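GTPase activator-like protein (Chaetomium thermophilum, PDB 5HIU) is the fungal counterpart of TSC2, probably a GTPase activator as a whole protein, of which this chain is the helical N-terminal part. Local coordinates at residues I207-M219 with S242-V254. Numbering follows the deposited sequence.
Sequences IAGLIDMLLKICM and SIPTNKLKYCIQV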
ATOM      1  N   ILE A 207       6.504  11.375   6.992  1.00 66.95           N
ATOM      2  CA  ILE A 207       5.410  10.645   6.392  1.00 64.78           C
ATOM      3  C   ILE A 207       5.419  10.804   4.877  1.00 60.98           C
ATOM      4  O   ILE A 207       5.184   9.839   4.126  1.00 58.59           O
ATOM      5  CB  ILE A 207       4.066  11.079   7.006  1.00 66.47           C
ATOM      6  CG1 ILE A 207       3.979  10.599   8.460  1.00 66.27           C
ATOM      7  CG2 ILE A 207       2.894  10.523   6.207  1.00 68.10           C
ATOM      8  CD1 ILE A 207       4.120   9.094   8.637  1.00 64.67           C
ATOM      9  N   ALA A 208       5.694  12.013   4.427  1.00 62.17           N
ATOM     10  CA  ALA A 208       5.925  12.245   3.009  1.00 65.16           C
ATOM     11  C   ALA A 208       7.010  11.282   2.537  1.00 63.54           C
ATOM     12  O   ALA A 208       6.829  10.575   1.540  1.00 70.13           O
ATOM     13  CB  ALA A 208       6.331  13.682   2.764  1.00 69.93           C
ATOM     14  N   GLY A 209       8.106  11.198   3.285  1.00 59.06           N
ATOM     15  CA  GLY A 209       9.168  10.261   2.943  1.00 59.22           C
ATOM     16  C   GLY A 209       8.696   8.806   2.958  1.00 58.83           C
ATOM     17  O   GLY A 209       8.999   7.995   2.064  1.00 55.66           O
ATOM     18  N   LEU A 210       7.953   8.454   3.990  1.00 56.19           N
ATOM     19  CA  LEU A 210       7.553   7.081   4.135  1.00 55.21           C
ATOM     20  C   LEU A 210       6.645   6.697   2.971  1.00 54.83           C
ATOM     21  O   LEU A 210       6.864   5.676   2.339  1.00 49.20           O
ATOM     22  CB  LEU A 210       6.871   6.874   5.471  1.00 54.42           C
ATOM     23  CG  LEU A 210       6.252   5.499   5.645  1.00 58.31           C
ATOM     24  CD1 LEU A 210       7.245   4.362   5.408  1.00 62.52           C
ATOM     25  CD2 LEU A 210       5.664   5.437   7.042  1.00 59.28           C
ATOM     26  N   ILE A 211       5.664   7.547   2.670  1.00 55.77           N
ATOM     27  CA  ILE A 211       4.737   7.303   1.574  1.00 54.17           C
ATOM     28  C   ILE A 211       5.459   7.053   0.265  1.00 60.22           C
ATOM     29  O   ILE A 211       5.176   6.053  -0.402  1.00 63.73           O
ATOM     30  CB  ILE A 211       3.745   8.468   1.405  1.00 58.31           C
ATOM     31  CG1 ILE A 211       2.711   8.440   2.533  1.00 58.38           C
ATOM     32  CG2 ILE A 211       3.019   8.384   0.072  1.00 56.12           C
ATOM     33  CD1 ILE A 211       2.117   9.801   2.844  1.00 62.16           C
ATOM     34  N   ASP A 212       6.383   7.952  -0.100  1.00 64.43           N
ATOM     35  CA  ASP A 212       7.190   7.788  -1.326  1.00 66.35           C
ATOM     36  C   ASP A 212       7.832   6.417  -1.403  1.00 60.65           C
ATOM     37  O   ASP A 212       7.810   5.751  -2.438  1.00 68.43           O
ATOM     38  CB  ASP A 212       8.335   8.816  -1.400  1.00 69.79           C
ATOM     39  CG  ASP A 212       7.850  10.223  -1.554  1.00 71.36           C
ATOM     40  OD1 ASP A 212       6.639  10.430  -1.749  1.00 73.05           O
ATOM     41  OD2 ASP A 212       8.687  11.140  -1.468  1.00 81.89           O
ATOM     42  N   MET A 213       8.434   6.016  -0.301  1.00 54.93           N
ATOM     43  CA  MET A 213       9.149   4.756  -0.245  1.00 60.50           C
ATOM     44  C   MET A 213       8.211   3.565  -0.531  1.00 60.47           C
ATOM     45  O   MET A 213       8.573   2.650  -1.283  1.00 56.96           O
ATOM     46  CB  MET A 213       9.789   4.630   1.139  1.00 63.36           C
ATOM     47  CG  MET A 213      10.792   3.514   1.324  1.00 65.69           C
ATOM     48  SD  MET A 213      12.222   3.717   0.266  1.00 74.59           S
ATOM     49  CE  MET A 213      11.920   2.478  -1.001  1.00 66.27           C
ATOM     50  N   LEU A 214       7.003   3.593   0.043  1.00 54.98           N
ATOM     51  CA  LEU A 214       6.050   2.503  -0.152  1.00 56.39           C
ATOM     52  C   LEU A 214       5.542   2.428  -1.580  1.00 58.08           C
ATOM     53  O   LEU A 214       5.267   1.340  -2.096  1.00 53.62           O
ATOM     54  CB  LEU A 214       4.838   2.685   0.721  1.00 54.39           C
ATOM     55  CG  LEU A 214       5.110   2.777   2.197  1.00 53.30           C
ATOM     56  CD1 LEU A 214       3.960   3.553   2.785  1.00 53.34           C
ATOM     57  CD2 LEU A 214       5.272   1.398   2.815  1.00 55.24           C
ATOM     58  N   LEU A 215       5.391   3.586  -2.206  1.00 57.48           N
ATOM     59  CA  LEU A 215       4.837   3.606  -3.534  1.00 61.40           C
ATOM     60  C   LEU A 215       5.865   3.118  -4.529  1.00 62.99           C
ATOM     61  O   LEU A 215       5.522   2.404  -5.466  1.00 69.51           O
ATOM     62  CB  LEU A 215       4.348   4.994  -3.888  1.00 61.89           C
ATOM     63  CG  LEU A 215       3.236   5.496  -2.986  1.00 62.60           C
ATOM     64  CD1 LEU A 215       2.776   6.844  -3.499  1.00 63.86           C
ATOM     65  CD2 LEU A 215       2.058   4.532  -2.869  1.00 59.71           C
ATOM     66  N   LYS A 216       7.118   3.504  -4.325  1.00 63.78           N
ATOM     67  CA  LYS A 216       8.235   2.966  -5.113  1.00 68.95           C
ATOM     68  C   LYS A 216       8.097   1.438  -5.122  1.00 63.64           C
ATOM     69  O   LYS A 216       7.901   0.799  -6.163  1.00 61.41           O
ATOM     70  CB  LYS A 216       9.559   3.385  -4.465  1.00 80.45           C
ATOM     71  CG  LYS A 216      10.770   3.463  -5.378  1.00 93.28           C
ATOM     72  CD  LYS A 216      11.957   4.095  -4.643  1.00 97.17           C
ATOM     73  CE  LYS A 216      12.636   5.150  -5.505  1.00108.15           C
ATOM     74  NZ  LYS A 216      13.926   5.637  -4.936  1.00114.38           N
ATOM     75  N   ILE A 217       8.135   0.866  -3.931  1.00 55.49           N
ATOM     76  CA  ILE A 217       8.043  -0.571  -3.781  1.00 55.16           C
ATOM     77  C   ILE A 217       6.787  -1.122  -4.451  1.00 53.30           C
ATOM     78  O   ILE A 217       6.827  -2.172  -5.080  1.00 54.52           O
ATOM     79  CB  ILE A 217       8.103  -0.954  -2.305  1.00 54.48           C
ATOM     80  CG1 ILE A 217       9.498  -0.615  -1.763  1.00 56.67           C
ATOM     81  CG2 ILE A 217       7.805  -2.426  -2.104  1.00 51.20           C
ATOM     82  CD1 ILE A 217       9.545  -0.538  -0.253  1.00 61.72           C
ATOM     83  N   CYS A 218       5.681  -0.403  -4.345  1.00 55.41           N
ATOM     84  CA  CYS A 218       4.458  -0.794  -5.017  1.00 52.75           C
ATOM     85  C   CYS A 218       4.636  -0.933  -6.522  1.00 55.19           C
ATOM     86  O   CYS A 218       4.236  -1.925  -7.120  1.00 51.61           O
ATOM     87  CB  CYS A 218       3.356   0.213  -4.733  1.00 54.53           C
ATOM     88  SG  CYS A 218       2.540  -0.047  -3.141  1.00 55.76           S
ATOM     89  N   MET A 219       5.267   0.046  -7.145  1.00 62.17           N
ATOM     90  CA  MET A 219       5.365   0.043  -8.589  1.00 62.05           C
ATOM     91  C   MET A 219       6.506  -0.788  -9.114  1.00 68.59           C
ATOM     92  O   MET A 219       6.674  -0.887 -10.318  1.00 85.40           O
ATOM     93  CB  MET A 219       5.453   1.477  -9.106  1.00 65.84           C
ATOM     94  CG  MET A 219       4.205   2.288  -8.791  1.00 69.78           C
ATOM     95  SD  MET A 219       2.666   1.433  -9.229  1.00 76.05           S
ATOM     96  CE  MET A 219       2.891   1.446 -11.008  1.00 76.26           C
ATOM     97  N   SER A 242      -2.559  10.370   8.919  1.00 64.08           N
ATOM     98  CA  SER A 242      -3.007  11.064   7.706  1.00 63.43           C
ATOM     99  C   SER A 242      -1.992  11.115   6.583  1.00 62.25           C
ATOM    100  O   SER A 242      -0.806  11.239   6.807  1.00 68.59           O
ATOM    101  CB  SER A 242      -3.421  12.488   8.013  1.00 70.87           C
ATOM    102  OG  SER A 242      -3.655  13.203   6.808  1.00 81.16           O
ATOM    103  N   ILE A 243      -2.509  10.996   5.372  1.00 69.80           N
ATOM    104  CA  ILE A 243      -1.797  11.250   4.137  1.00 72.85           C
ATOM    105  C   ILE A 243      -1.856  12.765   3.829  1.00 74.87           C
ATOM    106  O   ILE A 243      -2.933  13.355   3.755  1.00 72.29           O
ATOM    107  CB  ILE A 243      -2.458  10.476   2.983  1.00 74.27           C
ATOM    108  CG1 ILE A 243      -2.351   8.983   3.227  1.00 82.65           C
ATOM    109  CG2 ILE A 243      -1.814  10.799   1.647  1.00 82.46           C
ATOM    110  CD1 ILE A 243      -3.165   8.172   2.238  1.00 90.85           C
ATOM    111  N   PRO A 244      -0.697  13.401   3.638  1.00 77.23           N
ATOM    112  CA  PRO A 244      -0.732  14.814   3.302  1.00 76.58           C
ATOM    113  C   PRO A 244      -1.342  15.011   1.929  1.00 75.85           C
ATOM    114  O   PRO A 244      -1.236  14.121   1.097  1.00 71.58           O
ATOM    115  CB  PRO A 244       0.748  15.209   3.280  1.00 80.86           C
ATOM    116  CG  PRO A 244       1.476  14.131   4.016  1.00 81.05           C
ATOM    117  CD  PRO A 244       0.681  12.890   3.769  1.00 78.71           C
ATOM    118  N   THR A 245      -1.943  16.175   1.696  1.00 78.59           N
ATOM    119  CA  THR A 245      -2.678  16.441   0.458  1.00 84.89           C
ATOM    120  C   THR A 245      -1.844  16.187  -0.807  1.00 86.38           C
ATOM    121  O   THR A 245      -2.312  15.543  -1.748  1.00 92.16           O
ATOM    122  CB  THR A 245      -3.272  17.878   0.420  1.00 93.72           C
ATOM    123  OG1 THR A 245      -2.224  18.852   0.448  1.00102.00           O
ATOM    124  CG2 THR A 245      -4.225  18.126   1.608  1.00 95.10           C
ATOM    125  N   ASN A 246      -0.608  16.664  -0.826  1.00 89.59           N
ATOM    126  CA  ASN A 246       0.260  16.505  -2.008  1.00 91.89           C
ATOM    127  C   ASN A 246       0.706  15.062  -2.357  1.00 88.26           C
ATOM    128  O   ASN A 246       1.314  14.836  -3.406  1.00 90.91           O
ATOM    129  CB  ASN A 246       1.494  17.388  -1.850  1.00 97.04           C
ATOM    130  CG  ASN A 246       2.302  17.036  -0.616  1.00 99.04           C
ATOM    131  OD1 ASN A 246       1.758  16.540   0.369  1.00 96.64           O
ATOM    132  ND2 ASN A 246       3.597  17.302  -0.657  1.00104.93           N
ATOM    133  N   LYS A 247       0.416  14.100  -1.483  1.00 83.68           N
ATOM    134  CA  LYS A 247       0.700  12.675  -1.740  1.00 81.21           C
ATOM    135  C   LYS A 247      -0.497  11.889  -2.286  1.00 79.07           C
ATOM    136  O   LYS A 247      -0.346  10.751  -2.777  1.00 74.59           O
ATOM    137  CB  LYS A 247       1.158  12.007  -0.444  1.00 75.60           C
ATOM    138  CG  LYS A 247       2.425  12.604   0.134  1.00 77.74           C
ATOM    139  CD  LYS A 247       3.603  12.301  -0.775  1.00 77.09           C
ATOM    140  CE  LYS A 247       4.737  13.262  -0.561  1.00 80.14           C
ATOM    141  NZ  LYS A 247       5.562  13.282  -1.789  1.00 89.04           N
ATOM    142  N   LEU A 248      -1.675  12.503  -2.192  1.00 78.10           N
ATOM    143  CA  LEU A 248      -2.935  11.835  -2.475  1.00 74.52           C
ATOM    144  C   LEU A 248      -2.970  11.311  -3.896  1.00 69.17           C
ATOM    145  O   LEU A 248      -3.215  10.139  -4.104  1.00 68.22           O
ATOM    146  CB  LEU A 248      -4.117  12.779  -2.223  1.00 78.26           C
ATOM    147  CG  LEU A 248      -5.513  12.151  -2.114  1.00 76.83           C
ATOM    148  CD1 LEU A 248      -5.624  11.249  -0.892  1.00 71.23           C
ATOM    149  CD2 LEU A 248      -6.573  13.245  -2.074  1.00 76.69           C
ATOM    150  N   LYS A 249      -2.705  12.163  -4.874  1.00 71.27           N
ATOM    151  CA  LYS A 249      -2.702  11.707  -6.252  1.00 71.80           C
ATOM    152  C   LYS A 249      -1.907  10.407  -6.369  1.00 72.68           C
ATOM    153  O   LYS A 249      -2.394   9.418  -6.927  1.00 74.16           O
ATOM    154  CB  LYS A 249      -2.123  12.773  -7.182  1.00 77.04           C
ATOM    155  CG  LYS A 249      -2.093  12.351  -8.645  1.00 77.53           C
ATOM    156  CD  LYS A 249      -1.670  13.475  -9.571  1.00 82.16           C
ATOM    157  CE  LYS A 249      -1.419  12.910 -10.959  1.00 85.80           C
ATOM    158  NZ  LYS A 249      -1.358  13.933 -12.043  1.00 90.90           N
ATOM    159  N   TYR A 250      -0.699  10.401  -5.815  1.00 72.87           N
ATOM    160  CA  TYR A 250       0.207   9.277  -5.983  1.00 70.32           C
ATOM    161  C   TYR A 250      -0.340   8.014  -5.292  1.00 64.23           C
ATOM    162  O   TYR A 250      -0.358   6.939  -5.902  1.00 65.29           O
ATOM    163  CB  TYR A 250       1.621   9.665  -5.502  1.00 78.99           C
ATOM    164  CG  TYR A 250       2.386  10.621  -6.432  1.00 87.09           C
ATOM    165  CD1 TYR A 250       1.761  11.246  -7.519  1.00 90.52           C
ATOM    166  CD2 TYR A 250       3.738  10.903  -6.209  1.00 91.93           C
ATOM    167  CE1 TYR A 250       2.461  12.092  -8.359  1.00 98.46           C
ATOM    168  CE2 TYR A 250       4.446  11.754  -7.044  1.00 93.86           C
ATOM    169  CZ  TYR A 250       3.796  12.340  -8.115  1.00102.85           C
ATOM    170  OH  TYR A 250       4.470  13.184  -8.953  1.00117.07           O
ATOM    171  N   CYS A 251      -0.804   8.126  -4.048  1.00 57.52           N
ATOM    172  CA  CYS A 251      -1.502   6.988  -3.407  1.00 55.47           C
ATOM    173  C   CYS A 251      -2.671   6.453  -4.268  1.00 52.82           C
ATOM    174  O   CYS A 251      -2.778   5.256  -4.530  1.00 48.13           O
ATOM    175  CB  CYS A 251      -2.044   7.401  -2.054  1.00 55.53           C
ATOM    176  SG  CYS A 251      -0.751   7.794  -0.872  1.00 57.68           S
ATOM    177  N   ILE A 252      -3.518   7.357  -4.739  1.00 51.91           N
ATOM    178  CA  ILE A 252      -4.628   6.976  -5.596  1.00 54.64           C
ATOM    179  C   ILE A 252      -4.127   6.357  -6.897  1.00 59.79           C
ATOM    180  O   ILE A 252      -4.611   5.280  -7.295  1.00 58.08           O
ATOM    181  CB  ILE A 252      -5.590   8.157  -5.882  1.00 55.29           C
ATOM    182  CG1 ILE A 252      -6.221   8.692  -4.588  1.00 53.78           C
ATOM    183  CG2 ILE A 252      -6.704   7.722  -6.812  1.00 56.91           C
ATOM    184  CD1 ILE A 252      -6.922   7.644  -3.735  1.00 49.78           C
ATOM    185  N   GLN A 253      -3.166   7.006  -7.562  1.00 62.92           N
ATOM    186  CA  GLN A 253      -2.519   6.369  -8.717  1.00 65.09           C
ATOM    187  C   GLN A 253      -2.156   4.933  -8.362  1.00 64.72           C
ATOM    188  O   GLN A 253      -2.581   3.982  -9.031  1.00 68.94           O
ATOM    189  CB  GLN A 253      -1.240   7.083  -9.147  1.00 69.41           C
ATOM    190  CG  GLN A 253      -1.446   8.234 -10.105  1.00 75.24           C
ATOM    191  CD  GLN A 253      -0.182   8.580 -10.871  1.00 82.17           C
ATOM    192  OE1 GLN A 253       0.925   8.465 -10.344  1.00 84.86           O
ATOM    193  NE2 GLN A 253      -0.341   9.017 -12.119  1.00 86.90           N
ATOM    194  N   VAL A 254      -1.380   4.766  -7.301  1.00 55.29           N
ATOM    195  CA  VAL A 254      -0.780   3.464  -7.086  1.00 57.06           C
ATOM    196  C   VAL A 254      -1.845   2.463  -6.725  1.00 54.81           C
ATOM    197  O   VAL A 254      -1.907   1.380  -7.316  1.00 63.04           O
ATOM    198  CB  VAL A 254       0.345   3.500  -6.044  1.00 57.66           C
ATOM    199  CG1 VAL A 254       0.718   2.102  -5.591  1.00 56.06           C
ATOM    200  CG2 VAL A 254       1.554   4.202  -6.631  1.00 61.02           C
TER
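L215 and V254 form the apolar contact toward the C-terminal ends of the two segments. The CD2 methyl of L215 lies 3.8 Å from V254 CB, while its other branch, CD1, crosses to Y250 and meets CB there at 3.6 Å, so the forked leucine straddles residues one turn apart on the facing helix. V254, beta-branched and short, suits a close approach. Its CG1, anti to the backbone N (chi1 166°), presses on C218 CB at 3.4 Å, and its CG2 turns to the CG of M219, whose flexible chain slides past the valine in the opposite direction. One turn before L215, I211 does similar work: CG2 rests on the sulfur of C251, and the end of the chain, CD1, meets P244 at the CD corner of its ring, 3.5 Å away. Proline fits here, just before helix 245-261, because its ring offers apolar carbon, with CD toward I211, and it has no backbone N-H to satisfy.

Over 207-219 and 245-254 the two helices point the same way, 24° apart, with axes 10.5 Å from each other at closest; helix 224-240, which lies between them in sequence, returns the chain. This is the layering of an alpha-solenoid, a rod of stacked helices. L237 of helix 224-240 also packs on I211, while helix 139-163 covers L210 on another side of the first helix.

The polar part lies at the partly exposed margin. K247 bends at chi2 (-68°), sending its aliphatic chain over I211 and bringing CE within 3.7 Å of A208 CB, where a small methyl leaves room for the passing lysine. Its ammonium then forms a salt bridge with D212, NZ donating to the syn lone pair of OD1 at 3.0 Å; lysine suits this border, apolar along its chain and charged at its end.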